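Local atomic coordinates of prolyl endopeptidase (Myxococcus xanthus, PDB entry 2BKL), a protein that probably hydrolyses oligopeptides on the carboxyl side of proline, and less readily of alanine, as a serine peptidase of the prolyl oligopeptidase (S9A) family. Residues R62-F67 / S466-P470; G132-F137 / L149-D155; V434-K438 / W471-G475; G454-M460 / N482-E488; V505-H510 / L537-A542. One frame throughout, in Å; residues are numbered along the deposited sequence.

How the interactions relate
The contacts divide between the two domains of the protein. Interaction 2 lies in the beta-propeller, its centre about 36 Å from that of interaction 4 and about 44 Å from that of interaction 5. The other four build the alpha/beta-hydrolase side. Interactions 1 and 3 share helix 469-473, with centres about 13 Å apart, and interaction 1 ties helix 56-67, from the N-terminal part of the chain, to it. Interaction 4 brings Phe456 onto the bound ZAH. It also touches interaction 5, centres about 13 Å apart, where Arg484 NH2 makes a 2.8 Å salt bridge to Asp508 OD1 and Leu483 packs on Asp508 and Phe509. In interaction 5, the side chain of Leu537 comes within about 8 Å of ZAH.

Interaction 1 of 5, residues R62-F67 / S466-P470; sequences RFKELF and SSILP
Phe63 and Phe67, one helical turn apart, reach the 466-470 segment with their ring rims. Phe63 CE1 lies 3.5 Å from Ser467 O, near the ring plane, and 3.6 Å from Pro470 CG, which Arg62 CG also touches. With chi1 at -73°, Phe67 CG sits beside its backbone N and the ring turns its edge to two serines, Phe67 CD1 standing 3.4 Å from Ser466 OG and Phe67 CZ 3.8 Å from Ser467 CB. Leu66 sends CD1 to Ser466 O (3.7 Å) and CD2 to Leu469 CD1 (4.1 Å). The contact docks helix 56-67 on the turn leading into helix 469-473 of the alpha/beta-hydrolase domain. Replacing Phe67 by an alanine would remove the ring and is likely to leave a gap beside Ser466 and Ser467. No direct hydrogen bond crosses; a water joins Leu66 O to Ser466 OG, 2.7 Å from each. Farther out, the Arg62 guanidinium bonds to Pro409 O and makes a salt bridge, with a weak hydrogen bond, to Glu65 OE1. Helix 657-674 packs on both phenylalanines through Ser664.

Interaction 2 of 5, residues G132-F137 / L149-D155; sequences GKKVAF and LHVIDVD
Phe137 closes over His150, whose CB sits above one face of the phenyl ring, 3.8 Å from its centroid. The Phe137 CG lies between backbone N and carbonyl carbon (chi1 67°), which swings the ring across the neighbouring strand; Phe137 CE1 reaches Ile152 CG2 at 4.0 Å. The imidazole is inclined 26° to the phenyl plane and displaced so far (centroids 5.8 Å) that this is hardly a stack. On this same, tightly filled face, Val135 CB meets Ile152 CG2 at 3.8 Å, and Leu109 of strand 107-110 packs on both residues. Strands 134-141 and 148-153 form an antiparallel hairpin of a propeller blade, with Val135-Ile152 and Phe137-His150 as hydrogen-bonded pairs. On the other face Ala136 and Val151 stay buried, and only the Lys134-Asp153 end is looser and partly exposed. There Lys134 NZ bridges to Asp153 OD1 (2.9 Å) on its anti side, while Asp153 OD2 is taken by Ser156 OG. Beyond the strands, Val154 N bonds to Lys133 O (2.9 Å), and a water links Lys133 O with Asp155 N. Asp155 itself pairs with Arg81. Backbone bonds thus fix the register and apolar packing fills one face, while the lysine-aspartate pair probably adds a smaller, solvent-screened attraction.

Interaction 3 of 5, residues V434-K438 / W471-G475; sequences VVHRK and WLDAG
Leu472 and Arg437 bury the most surface here; Val435 buries less. Leu472 divides its branches: Leu472 CD1 touches Val435 CG1 at 3.9 Å, while Leu472 CD2 lies 3.6 Å from Val435 O and close to His436 CA. Arg437 reaches over the end of the helix, bringing both CG and CD to 3.3 Å from Leu472 O. Leu472 O also accepts a 2.7 Å bond from a water, which in turn accepts from Arg437 N, and it receives Gly475 N in the Schellman motif that ends the helix. A bend at chi3 (68°) turns the guanidinium toward Asp473, whose OD1 stands at its edge 3.5 Å from Arg437 NH1, a long salt bridge with the two planes 65° apart. Each charge has other partners: Arg437 NH1 bonds to Gln414 OE1 and NE pairs with Asp439, while Asp473 OD1 bonds to Tyr415 OH. A leucine in place of Arg437 would probably leave Asp473 without its cationic mate and Gln414 OE1 without this donor. Strand 429-437 runs between strands 415-423 and 477-481 in the mixed sheet of the alpha/beta-hydrolase domain, and helix 469-473 packs against its end just before the chain enters strand 477-481.

Interaction 4 of 5, residues G454-M460 / N482-E488; sequences GGFNVNM and NLRGGGE. With ZAH (N-[(benzyloxy)carbonyl]-L-alanyl-L-proline), chain C.
Met460 and Asn459 meet Glu488 where two loops of the alpha/beta-hydrolase fold, following strands 448-451 and 477-481, come together. From CB, Glu488 passes beside Asn459, Glu488 CG lying 4.1 Å from Asn459 CB and Glu488 CD 3.8 Å from Asn459 CA. A bend at chi2 (90°) carries the carboxylate back past Asn459 to Met460 N, with OE1 on the Val458-Asn459 side. Glu488 OE2 takes Met460 N at 3.0 Å and Asn482 ND2 at 2.9 Å from opposite faces of the carboxylate, two bonds that probably hold it against rotation. Asn482 ND2 also gives to Met460 O. Glycines let the backbones close in: a CB on Gly485 would clash with Gly454 and Gly455, and Asn457 N donates to Gly485 O. The type I' turn 455-458 carries Phe456 into the ligand pocket beside Trp249, Trp574 and Tyr578. The proline ring of ZAH lies over one face of the Phe456 ring, ZAH C6 offset toward the rim, 3.4 Å from Phe456 CZ.

Interaction 5 of 5, residues V505-H510 / L537-A542; sequences VFDDFH and LLVGAA
Phe506 and Phe509 hold their ring faces to helix 534-545, each covered by a different methyl. The two helices belong to the alpha/beta-hydrolase domain; helix 534-545 directly follows Ser533, the probable nucleophile on a GxSxG elbow. Their short axes cross at -69°, 9.8 Å apart. Ala541 CB stands almost exactly on the normal of the Phe506 ring, 3.6 Å from its centroid, a CH-pi contact, and Leu538 CD1 meets the ring edge at Phe506 CD1, 3.8 Å away. Leu538 serves both phenylalanines. Chi1 of 170° swings Leu538 away from its own backbone N, which puts Leu538 CD2 over the centre of the Phe509 ring, 3.8 Å from the centroid, while Leu538 CD1 comes 3.7 Å from Phe509 CB. Leu538 stands roughly perpendicular to Phe509 but antiparallel to Phe506. Ala542 CB meets the rim of Phe509, and Ile529 of strand 527-532 touches both. No hydrogen bond joins the segments. His510 has its nitrogens engaged by Tyr550 OH and Gln545 OE1, which probably fixes the ring's rotation, and it turns its edge to the second helix, with Ala542 O in the ring plane, 3.5 Å from His510 CE1.

Interaction 1 of 5, residues R62-F67 / S466-P470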
# COMPACT_ATOMS: atom_id res chain seq x y z
N ARG A 62 19.91 -3.44 17.90
CA ARG A 62 18.80 -2.59 18.27
C ARG A 62 17.54 -2.96 17.48
O ARG A 62 16.44 -3.03 18.04
CB ARG A 62 19.17 -1.11 18.05
CG ARG A 62 18.10 -0.11 18.48
CD ARG A 62 17.60 -0.26 19.93
NE ARG A 62 16.67 0.81 20.29
CZ ARG A 62 15.73 0.70 21.22
NH1 ARG A 62 15.58 -0.42 21.92
NH2 ARG A 62 14.93 1.73 21.46
N PHE A 63 17.71 -3.22 16.19
CA PHE A 63 16.58 -3.63 15.35
C PHE A 63 16.06 -5.01 15.78
O PHE A 63 14.87 -5.27 15.69
CB PHE A 63 16.93 -3.61 13.87
CG PHE A 63 17.09 -2.23 13.28
CD1 PHE A 63 16.19 -1.22 13.58
CD2 PHE A 63 18.13 -1.95 12.43
CE1 PHE A 63 16.33 0.05 13.01
CE2 PHE A 63 18.28 -0.67 11.86
CZ PHE A 63 17.38 0.32 12.17
N LYS A 64 16.92 -5.88 16.30
CA LYS A 64 16.45 -7.15 16.83
C LYS A 64 15.55 -6.95 18.06
O LYS A 64 14.51 -7.58 18.20
CB LYS A 64 17.63 -8.08 17.13
CG LYS A 64 17.22 -9.52 17.30
CD LYS A 64 18.43 -10.42 17.49
CE LYS A 64 18.01 -11.81 17.97
NZ LYS A 64 17.63 -11.77 19.41
N GLU A 65 15.93 -6.01 18.93
CA GLU A 65 15.15 -5.66 20.11
C GLU A 65 13.80 -5.05 19.72
O GLU A 65 12.79 -5.24 20.42
CB GLU A 65 16.00 -4.72 20.97
CG GLU A 65 15.38 -4.12 22.21
CD GLU A 65 16.41 -3.37 23.07
OE1 GLU A 65 17.41 -2.82 22.51
OE2 GLU A 65 16.20 -3.33 24.31
N LEU A 66 13.76 -4.34 18.60
CA LEU A 66 12.58 -3.58 18.21
C LEU A 66 11.63 -4.33 17.29
O LEU A 66 10.42 -4.17 17.39
CB LEU A 66 12.99 -2.28 17.50
CG LEU A 66 13.65 -1.23 18.37
CD1 LEU A 66 14.23 -0.14 17.51
CD2 LEU A 66 12.66 -0.69 19.40
N PHE A 67 12.16 -5.11 16.35
CA PHE A 67 11.33 -5.69 15.28
C PHE A 67 10.62 -6.98 15.67
O PHE A 67 9.61 -7.34 15.05
CB PHE A 67 12.14 -5.95 14.00
CG PHE A 67 12.51 -4.73 13.22
CD1 PHE A 67 12.30 -3.44 13.69
CD2 PHE A 67 13.12 -4.90 12.00
CE1 PHE A 67 12.66 -2.34 12.91
CE2 PHE A 67 13.51 -3.81 11.22
CZ PHE A 67 13.28 -2.52 11.69
N SER A 466 8.97 1.46 14.22
CA SER A 466 10.12 1.37 15.11
C SER A 466 11.45 1.52 14.35
O SER A 466 12.46 1.86 14.95
CB SER A 466 10.10 0.06 15.88
OG SER A 466 10.25 -1.04 15.02
N SER A 467 11.41 1.32 13.03
CA SER A 467 12.61 1.40 12.22
C SER A 467 13.31 2.75 12.24
O SER A 467 14.49 2.80 11.95
CB SER A 467 12.32 1.01 10.77
OG SER A 467 11.42 1.92 10.14
N ILE A 468 12.59 3.81 12.57
CA ILE A 468 13.17 5.14 12.60
C ILE A 468 13.84 5.47 13.95
O ILE A 468 14.50 6.49 14.08
CB ILE A 468 12.14 6.25 12.26
CG1 ILE A 468 11.17 6.50 13.41
CG2 ILE A 468 11.46 5.97 10.92
CD1 ILE A 468 10.34 7.75 13.20
N LEU A 469 13.70 4.62 14.96
CA LEU A 469 14.17 5.01 16.29
C LEU A 469 15.70 5.18 16.40
O LEU A 469 16.13 6.16 16.97
CB LEU A 469 13.62 4.10 17.39
CG LEU A 469 12.11 4.22 17.58
CD1 LEU A 469 11.64 3.16 18.58
CD2 LEU A 469 11.71 5.61 18.05
N PRO A 470 16.54 4.30 15.87
CA PRO A 470 18.00 4.55 15.88
C PRO A 470 18.38 5.87 15.18
O PRO A 470 19.26 6.61 15.63
CB PRO A 470 18.56 3.32 15.15
CG PRO A 470 17.56 2.30 15.47
CD PRO A 470 16.23 2.96 15.32
O HOH W 1 8.59 -2.99 15.72

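Interaction 2 of 5, residues G132-F137 / L149-D155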
# COMPACT_ATOMS: atom_id res chain seq x y z
N GLY A 132 -18.09 -19.96 11.53
CA GLY A 132 -16.83 -20.09 12.26
C GLY A 132 -16.17 -21.44 12.10
O GLY A 132 -15.24 -21.74 12.85
N LYS A 133 -16.59 -22.22 11.10
CA LYS A 133 -16.08 -23.60 10.94
C LYS A 133 -15.00 -23.74 9.85
O LYS A 133 -14.31 -24.78 9.83
CB LYS A 133 -17.19 -24.58 10.62
CG LYS A 133 -18.37 -24.56 11.58
CD LYS A 133 -18.06 -25.05 12.94
CE LYS A 133 -19.39 -25.20 13.75
NZ LYS A 133 -19.19 -25.19 15.20
N LYS A 134 -14.86 -22.77 8.96
CA LYS A 134 -13.94 -22.85 7.82
C LYS A 134 -13.23 -21.51 7.66
O LYS A 134 -13.78 -20.45 7.96
CB LYS A 134 -14.69 -23.13 6.50
CG LYS A 134 -15.59 -24.35 6.48
CD LYS A 134 -14.85 -25.66 6.61
CE LYS A 134 -15.81 -26.84 6.44
NZ LYS A 134 -15.10 -28.12 6.58
N VAL A 135 -11.99 -21.55 7.17
CA VAL A 135 -11.28 -20.33 6.78
C VAL A 135 -10.77 -20.55 5.38
O VAL A 135 -10.05 -21.54 5.12
CB VAL A 135 -10.14 -19.95 7.75
CG1 VAL A 135 -9.39 -18.70 7.29
CG2 VAL A 135 -10.70 -19.74 9.15
N ALA A 136 -11.10 -19.64 4.48
CA ALA A 136 -10.53 -19.59 3.14
C ALA A 136 -9.36 -18.62 3.18
O ALA A 136 -9.47 -17.53 3.74
CB ALA A 136 -11.58 -19.13 2.15
N PHE A 137 -8.23 -18.99 2.60
CA PHE A 137 -7.01 -18.22 2.75
C PHE A 137 -6.10 -18.39 1.56
O PHE A 137 -6.17 -19.39 0.86
CB PHE A 137 -6.27 -18.57 4.04
CG PHE A 137 -5.71 -19.95 4.05
CD1 PHE A 137 -6.50 -21.01 4.45
CD2 PHE A 137 -4.40 -20.20 3.71
CE1 PHE A 137 -6.02 -22.29 4.47
CE2 PHE A 137 -3.91 -21.48 3.75
CZ PHE A 137 -4.74 -22.53 4.12
N LEU A 149 -5.76 -20.14 -3.43
CA LEU A 149 -6.71 -20.25 -2.32
C LEU A 149 -6.82 -21.67 -1.81
O LEU A 149 -6.85 -22.63 -2.60
CB LEU A 149 -8.09 -19.77 -2.77
CG LEU A 149 -8.17 -18.34 -3.32
CD1 LEU A 149 -9.57 -18.03 -3.77
CD2 LEU A 149 -7.66 -17.34 -2.24
N HIS A 150 -6.88 -21.79 -0.49
CA HIS A 150 -7.10 -23.02 0.24
C HIS A 150 -8.20 -22.83 1.25
O HIS A 150 -8.60 -21.68 1.57
CB HIS A 150 -5.81 -23.41 0.97
CG HIS A 150 -4.71 -23.84 0.06
ND1 HIS A 150 -4.52 -25.16 -0.29
CD2 HIS A 150 -3.76 -23.14 -0.59
CE1 HIS A 150 -3.48 -25.25 -1.10
NE2 HIS A 150 -3.02 -24.04 -1.32
N VAL A 151 -8.70 -23.92 1.80
CA VAL A 151 -9.66 -23.87 2.88
C VAL A 151 -9.24 -24.82 3.96
O VAL A 151 -8.86 -25.97 3.68
CB VAL A 151 -11.10 -24.24 2.39
CG1 VAL A 151 -12.10 -24.21 3.55
CG2 VAL A 151 -11.56 -23.38 1.26
N ILE A 152 -9.31 -24.37 5.22
CA ILE A 152 -9.02 -25.19 6.37
C ILE A 152 -10.27 -25.36 7.20
O ILE A 152 -11.04 -24.40 7.39
CB ILE A 152 -7.85 -24.60 7.22
CG1 ILE A 152 -7.51 -25.54 8.37
CG2 ILE A 152 -8.14 -23.17 7.69
CD1 ILE A 152 -6.19 -25.22 9.10
N ASP A 153 -10.46 -26.56 7.72
CA ASP A 153 -11.51 -26.86 8.68
C ASP A 153 -11.00 -26.50 10.07
O ASP A 153 -10.00 -27.02 10.52
CB ASP A 153 -11.86 -28.34 8.59
CG ASP A 153 -12.93 -28.73 9.56
OD1 ASP A 153 -14.12 -28.43 9.29
OD2 ASP A 153 -12.66 -29.31 10.65
N VAL A 154 -11.71 -25.59 10.76
CA VAL A 154 -11.21 -25.03 12.01
C VAL A 154 -11.13 -26.08 13.13
O VAL A 154 -10.11 -26.17 13.81
CB VAL A 154 -12.09 -23.81 12.44
CG1 VAL A 154 -11.72 -23.28 13.83
CG2 VAL A 154 -11.95 -22.70 11.41
N ASP A 155 -12.17 -26.88 13.28
CA ASP A 155 -12.23 -27.82 14.40
C ASP A 155 -11.11 -28.87 14.31
O ASP A 155 -10.49 -29.18 15.30
CB ASP A 155 -13.57 -28.55 14.42
CG ASP A 155 -14.69 -27.70 14.98
OD1 ASP A 155 -14.43 -26.73 15.71
OD2 ASP A 155 -15.89 -27.98 14.75
O HOH W 2 -14.72 -26.49 12.14

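Interaction 3 of 5, residues V434-K438 / W471-G475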
# COMPACT_ATOMS: atom_id res chain seq x y z
N VAL A 434 6.98 16.23 11.00
CA VAL A 434 8.40 16.26 11.29
C VAL A 434 8.61 15.67 12.66
O VAL A 434 8.03 16.14 13.65
CB VAL A 434 9.00 17.67 11.18
CG1 VAL A 434 10.52 17.59 11.31
CG2 VAL A 434 8.64 18.33 9.85
N VAL A 435 9.44 14.64 12.74
CA VAL A 435 9.62 13.87 13.98
C VAL A 435 11.09 13.91 14.37
O VAL A 435 11.99 13.73 13.56
CB VAL A 435 9.19 12.38 13.77
CG1 VAL A 435 9.20 11.63 15.09
CG2 VAL A 435 7.80 12.29 13.09
N HIS A 436 11.35 14.16 15.65
CA HIS A 436 12.72 14.24 16.13
C HIS A 436 12.74 14.19 17.65
O HIS A 436 11.73 14.36 18.31
CB HIS A 436 13.39 15.53 15.65
CG HIS A 436 12.58 16.75 15.92
ND1 HIS A 436 12.59 17.40 17.15
CD2 HIS A 436 11.74 17.45 15.13
CE1 HIS A 436 11.76 18.43 17.09
NE2 HIS A 436 11.23 18.48 15.88
N ARG A 437 13.94 14.00 18.21
CA ARG A 437 14.10 14.15 19.66
C ARG A 437 13.72 15.56 20.10
O ARG A 437 14.00 16.54 19.40
CB ARG A 437 15.54 13.88 20.08
CG ARG A 437 15.97 12.43 20.04
CD ARG A 437 17.40 12.22 20.45
NE ARG A 437 17.52 12.52 21.87
CZ ARG A 437 17.18 11.65 22.85
NH1 ARG A 437 16.76 10.42 22.56
NH2 ARG A 437 17.27 12.03 24.12
N LYS A 438 13.16 15.67 21.29
CA LYS A 438 12.86 16.98 21.87
C LYS A 438 14.07 17.88 21.98
O LYS A 438 13.94 19.09 21.84
CB LYS A 438 12.18 16.82 23.24
CG LYS A 438 10.79 16.30 23.15
CD LYS A 438 10.05 16.30 24.50
CE LYS A 438 8.71 15.60 24.41
NZ LYS A 438 8.16 15.32 25.76
N TRP A 471 17.63 6.23 14.14
CA TRP A 471 17.87 7.47 13.42
C TRP A 471 17.59 8.67 14.32
O TRP A 471 18.45 9.55 14.44
CB TRP A 471 17.00 7.48 12.17
CG TRP A 471 17.19 8.65 11.23
CD1 TRP A 471 16.35 9.72 11.05
CD2 TRP A 471 18.29 8.86 10.37
NE1 TRP A 471 16.88 10.58 10.13
CE2 TRP A 471 18.05 10.04 9.65
CE3 TRP A 471 19.45 8.14 10.09
CZ2 TRP A 471 18.95 10.54 8.71
CZ3 TRP A 471 20.33 8.61 9.15
CH2 TRP A 471 20.07 9.80 8.46
N LEU A 472 16.45 8.66 14.99
CA LEU A 472 16.07 9.74 15.90
C LEU A 472 17.07 9.82 17.05
O LEU A 472 17.47 10.91 17.46
CB LEU A 472 14.67 9.54 16.46
CG LEU A 472 13.51 9.44 15.45
CD1 LEU A 472 12.21 9.35 16.19
CD2 LEU A 472 13.48 10.60 14.47
N ASP A 473 17.50 8.67 17.55
CA ASP A 473 18.43 8.64 18.69
C ASP A 473 19.82 9.14 18.34
O ASP A 473 20.56 9.63 19.25
CB ASP A 473 18.47 7.24 19.29
CG ASP A 473 17.18 6.87 19.99
OD1 ASP A 473 16.38 7.79 20.29
OD2 ASP A 473 16.86 5.68 20.29
N ALA A 474 20.18 9.07 17.07
CA ALA A 474 21.43 9.60 16.55
C ALA A 474 21.35 11.09 16.23
O ALA A 474 22.30 11.65 15.69
CB ALA A 474 21.85 8.79 15.31
N GLY A 475 20.22 11.73 16.55
CA GLY A 475 19.98 13.15 16.34
C GLY A 475 19.35 13.43 14.99
O GLY A 475 19.42 14.54 14.50
O HOH W 3 16.35 13.33 16.80

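Interaction 4 of 5, residues G454-M460 / N482-E488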
# COMPACT_ATOMS: atom_id res chain seq x y z
N GLY A 454 2.78 10.15 -2.91
CA GLY A 454 2.19 11.12 -3.83
C GLY A 454 1.49 10.48 -5.00
O GLY A 454 1.95 10.57 -6.13
N GLY A 455 0.38 9.84 -4.74
CA GLY A 455 -0.34 9.15 -5.78
C GLY A 455 -1.37 8.20 -5.27
O GLY A 455 -1.41 7.81 -4.10
N PHE A 456 -2.26 7.82 -6.18
CA PHE A 456 -3.20 6.74 -6.00
C PHE A 456 -4.17 6.94 -4.84
O PHE A 456 -4.70 5.97 -4.30
CB PHE A 456 -2.45 5.40 -5.90
CG PHE A 456 -1.68 5.08 -7.13
CD1 PHE A 456 -0.38 5.53 -7.32
CD2 PHE A 456 -2.30 4.37 -8.19
CE1 PHE A 456 0.29 5.28 -8.52
CE2 PHE A 456 -1.63 4.10 -9.36
CZ PHE A 456 -0.33 4.55 -9.54
N ASN A 457 -4.43 8.19 -4.45
CA ASN A 457 -5.35 8.49 -3.36
C ASN A 457 -4.88 7.94 -2.01
O ASN A 457 -5.66 7.84 -1.07
CB ASN A 457 -6.75 7.99 -3.72
CG ASN A 457 -7.85 8.81 -3.12
OD1 ASN A 457 -7.80 10.05 -3.11
ND2 ASN A 457 -8.87 8.13 -2.60
N VAL A 458 -3.59 7.62 -1.90
CA VAL A 458 -3.01 7.07 -0.69
C VAL A 458 -2.63 8.19 0.25
O VAL A 458 -2.03 9.19 -0.16
CB VAL A 458 -1.76 6.23 -1.04
CG1 VAL A 458 -0.99 5.79 0.20
CG2 VAL A 458 -2.18 5.01 -1.82
N ASN A 459 -3.00 8.05 1.51
CA ASN A 459 -2.69 9.06 2.51
C ASN A 459 -1.49 8.67 3.35
O ASN A 459 -1.32 7.50 3.71
CB ASN A 459 -3.87 9.27 3.43
CG ASN A 459 -5.09 9.62 2.65
OD1 ASN A 459 -5.04 10.48 1.80
ND2 ASN A 459 -6.18 8.89 2.89
N MET A 460 -0.63 9.64 3.63
CA MET A 460 0.48 9.44 4.55
C MET A 460 -0.00 9.75 5.94
O MET A 460 -0.35 10.86 6.24
CB MET A 460 1.71 10.30 4.19
CG MET A 460 2.17 10.19 2.76
SD MET A 460 2.85 8.59 2.35
CE MET A 460 1.86 7.95 1.88
N ASN A 482 2.78 15.20 2.88
CA ASN A 482 1.47 14.81 2.38
C ASN A 482 1.25 15.44 1.00
O ASN A 482 0.36 16.27 0.78
CB ASN A 482 0.37 15.24 3.36
CG ASN A 482 0.47 14.55 4.68
OD1 ASN A 482 0.95 15.12 5.65
ND2 ASN A 482 -0.01 13.31 4.73
N LEU A 483 2.06 14.97 0.07
CA LEU A 483 2.10 15.48 -1.28
C LEU A 483 0.76 15.31 -2.00
O LEU A 483 -0.03 14.40 -1.70
CB LEU A 483 3.14 14.74 -2.08
CG LEU A 483 4.53 14.62 -1.51
CD1 LEU A 483 5.40 13.69 -2.39
CD2 LEU A 483 5.15 15.99 -1.39
N ARG A 484 0.49 16.21 -2.94
CA ARG A 484 -0.64 16.00 -3.86
C ARG A 484 -0.48 14.65 -4.58
O ARG A 484 0.61 14.02 -4.56
CB ARG A 484 -0.77 17.15 -4.85
CG ARG A 484 -1.41 18.38 -4.23
CD ARG A 484 -1.47 19.60 -5.15
NE ARG A 484 -0.14 20.18 -5.31
CZ ARG A 484 0.10 21.22 -6.07
NH1 ARG A 484 -0.89 21.78 -6.75
NH2 ARG A 484 1.33 21.68 -6.19
N GLY A 485 -1.58 14.16 -5.15
CA GLY A 485 -1.66 12.81 -5.62
C GLY A 485 -2.17 11.85 -4.57
O GLY A 485 -2.78 10.85 -4.91
N GLY A 486 -1.90 12.14 -3.30
CA GLY A 486 -2.56 11.46 -2.21
C GLY A 486 -4.00 11.87 -2.07
O GLY A 486 -4.53 12.66 -2.85
N GLY A 487 -4.66 11.32 -1.06
CA GLY A 487 -6.06 11.61 -0.82
C GLY A 487 -6.34 12.53 0.35
O GLY A 487 -7.48 12.64 0.76
N GLU A 488 -5.33 13.22 0.87
CA GLU A 488 -5.47 13.82 2.19
C GLU A 488 -6.56 14.87 2.20
O GLU A 488 -7.29 14.99 3.21
CB GLU A 488 -4.14 14.36 2.70
CG GLU A 488 -3.11 13.27 3.05
CD GLU A 488 -2.18 12.82 1.92
OE1 GLU A 488 -2.51 13.04 0.72
OE2 GLU A 488 -1.07 12.27 2.24
C1 ZAH C . 3.44 0.90 -6.00
O2 ZAH C . 3.20 2.27 -5.80
C3 ZAH C . 2.65 0.31 -7.18
C4 ZAH C . 3.04 0.95 -8.51
C5 ZAH C . 2.08 2.12 -8.73
C6 ZAH C . 0.84 1.81 -7.94
N7 ZAH C . 1.20 0.63 -7.17
C8 ZAH C . 0.33 -0.03 -6.42
O9 ZAH C . 0.74 -1.13 -5.81
C10 ZAH C . -1.19 0.26 -6.48
C11 ZAH C . -1.38 1.41 -5.49
N14 ZAH C . -1.98 -0.86 -6.04
C15 ZAH C . -2.14 -1.92 -6.80
O16 ZAH C . -1.67 -1.96 -8.02
O17 ZAH C . -2.89 -3.02 -6.27
C18 ZAH C . -2.88 -4.20 -7.11
C19 ZAH C . -3.43 -5.43 -6.38
C20 ZAH C . -4.78 -5.45 -6.00
C21 ZAH C . -5.29 -6.56 -5.33
C22 ZAH C . -4.46 -7.65 -5.05
C23 ZAH C . -3.12 -7.64 -5.45
C24 ZAH C . -2.61 -6.53 -6.11

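Interaction 5 of 5, residues V505-H510 / L537-A542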
# COMPACT_ATOMS: atom_id res chain seq x y z
N VAL A 505 3.38 16.76 -7.93
CA VAL A 505 3.80 15.92 -6.83
C VAL A 505 5.28 16.14 -6.58
O VAL A 505 5.73 16.30 -5.44
CB VAL A 505 3.59 14.44 -7.16
CG1 VAL A 505 4.03 13.55 -6.05
CG2 VAL A 505 2.14 14.19 -7.49
N PHE A 506 6.06 16.13 -7.66
CA PHE A 506 7.48 16.33 -7.58
C PHE A 506 7.81 17.72 -7.09
O PHE A 506 8.68 17.88 -6.22
CB PHE A 506 8.16 16.00 -8.92
CG PHE A 506 7.72 14.68 -9.55
CD1 PHE A 506 7.43 13.59 -8.77
CD2 PHE A 506 7.59 14.57 -10.92
CE1 PHE A 506 7.05 12.40 -9.35
CE2 PHE A 506 7.19 13.35 -11.51
CZ PHE A 506 6.94 12.29 -10.72
N ASP A 507 7.07 18.71 -7.58
CA ASP A 507 7.26 20.08 -7.09
C ASP A 507 6.95 20.21 -5.59
O ASP A 507 7.69 20.87 -4.86
CB ASP A 507 6.44 21.06 -7.89
CG ASP A 507 6.89 21.21 -9.31
OD1 ASP A 507 8.05 20.88 -9.65
OD2 ASP A 507 6.10 21.67 -10.13
N ASP A 508 5.90 19.56 -5.12
CA ASP A 508 5.61 19.52 -3.69
C ASP A 508 6.76 18.91 -2.91
O ASP A 508 7.07 19.36 -1.83
CB ASP A 508 4.33 18.74 -3.40
CG ASP A 508 3.08 19.40 -3.90
OD1 ASP A 508 3.09 20.58 -4.35
OD2 ASP A 508 2.01 18.74 -3.90
N PHE A 509 7.41 17.88 -3.45
CA PHE A 509 8.50 17.22 -2.73
C PHE A 509 9.76 18.06 -2.73
O PHE A 509 10.42 18.16 -1.68
CB PHE A 509 8.77 15.86 -3.37
CG PHE A 509 9.47 14.85 -2.47
CD1 PHE A 509 8.95 14.47 -1.26
CD2 PHE A 509 10.65 14.27 -2.87
CE1 PHE A 509 9.56 13.49 -0.48
CE2 PHE A 509 11.27 13.30 -2.09
CZ PHE A 509 10.71 12.92 -0.89
N HIS A 510 10.12 18.64 -3.88
CA HIS A 510 11.26 19.56 -3.88
C HIS A 510 11.05 20.68 -2.82
O HIS A 510 11.99 21.05 -2.13
CB HIS A 510 11.48 20.23 -5.20
CG HIS A 510 11.81 19.32 -6.35
ND1 HIS A 510 12.86 18.43 -6.32
CD2 HIS A 510 11.28 19.26 -7.60
CE1 HIS A 510 12.93 17.83 -7.50
NE2 HIS A 510 11.98 18.30 -8.29
N LEU A 537 9.41 6.16 -8.04
CA LEU A 537 9.30 7.14 -9.11
C LEU A 537 9.55 8.54 -8.55
O LEU A 537 10.32 9.32 -9.12
CB LEU A 537 7.90 7.04 -9.74
CG LEU A 537 7.51 8.17 -10.67
CD1 LEU A 537 8.46 8.27 -11.85
CD2 LEU A 537 6.11 7.97 -11.14
N LEU A 538 8.89 8.85 -7.42
CA LEU A 538 9.06 10.15 -6.77
C LEU A 538 10.51 10.51 -6.54
O LEU A 538 10.96 11.59 -6.94
CB LEU A 538 8.33 10.17 -5.44
CG LEU A 538 8.62 11.37 -4.54
CD1 LEU A 538 8.09 12.65 -5.18
CD2 LEU A 538 7.97 11.13 -3.20
N VAL A 539 11.26 9.62 -5.91
CA VAL A 539 12.65 9.97 -5.57
C VAL A 539 13.57 9.94 -6.80
O VAL A 539 14.55 10.68 -6.85
CB VAL A 539 13.23 9.18 -4.36
CG1 VAL A 539 12.39 9.44 -3.15
CG2 VAL A 539 13.35 7.69 -4.63
N GLY A 540 13.27 9.09 -7.78
CA GLY A 540 13.98 9.14 -9.04
C GLY A 540 13.79 10.43 -9.80
O GLY A 540 14.76 10.99 -10.36
N ALA A 541 12.56 10.95 -9.80
CA ALA A 541 12.25 12.23 -10.41
C ALA A 541 12.95 13.36 -9.64
O ALA A 541 13.55 14.25 -10.21
CB ALA A 541 10.74 12.43 -10.46
N ALA A 542 12.90 13.28 -8.32
CA ALA A 542 13.48 14.33 -7.50
C ALA A 542 14.99 14.40 -7.77
O ALA A 542 15.53 15.49 -7.96
CB ALA A 542 13.20 14.07 -6.04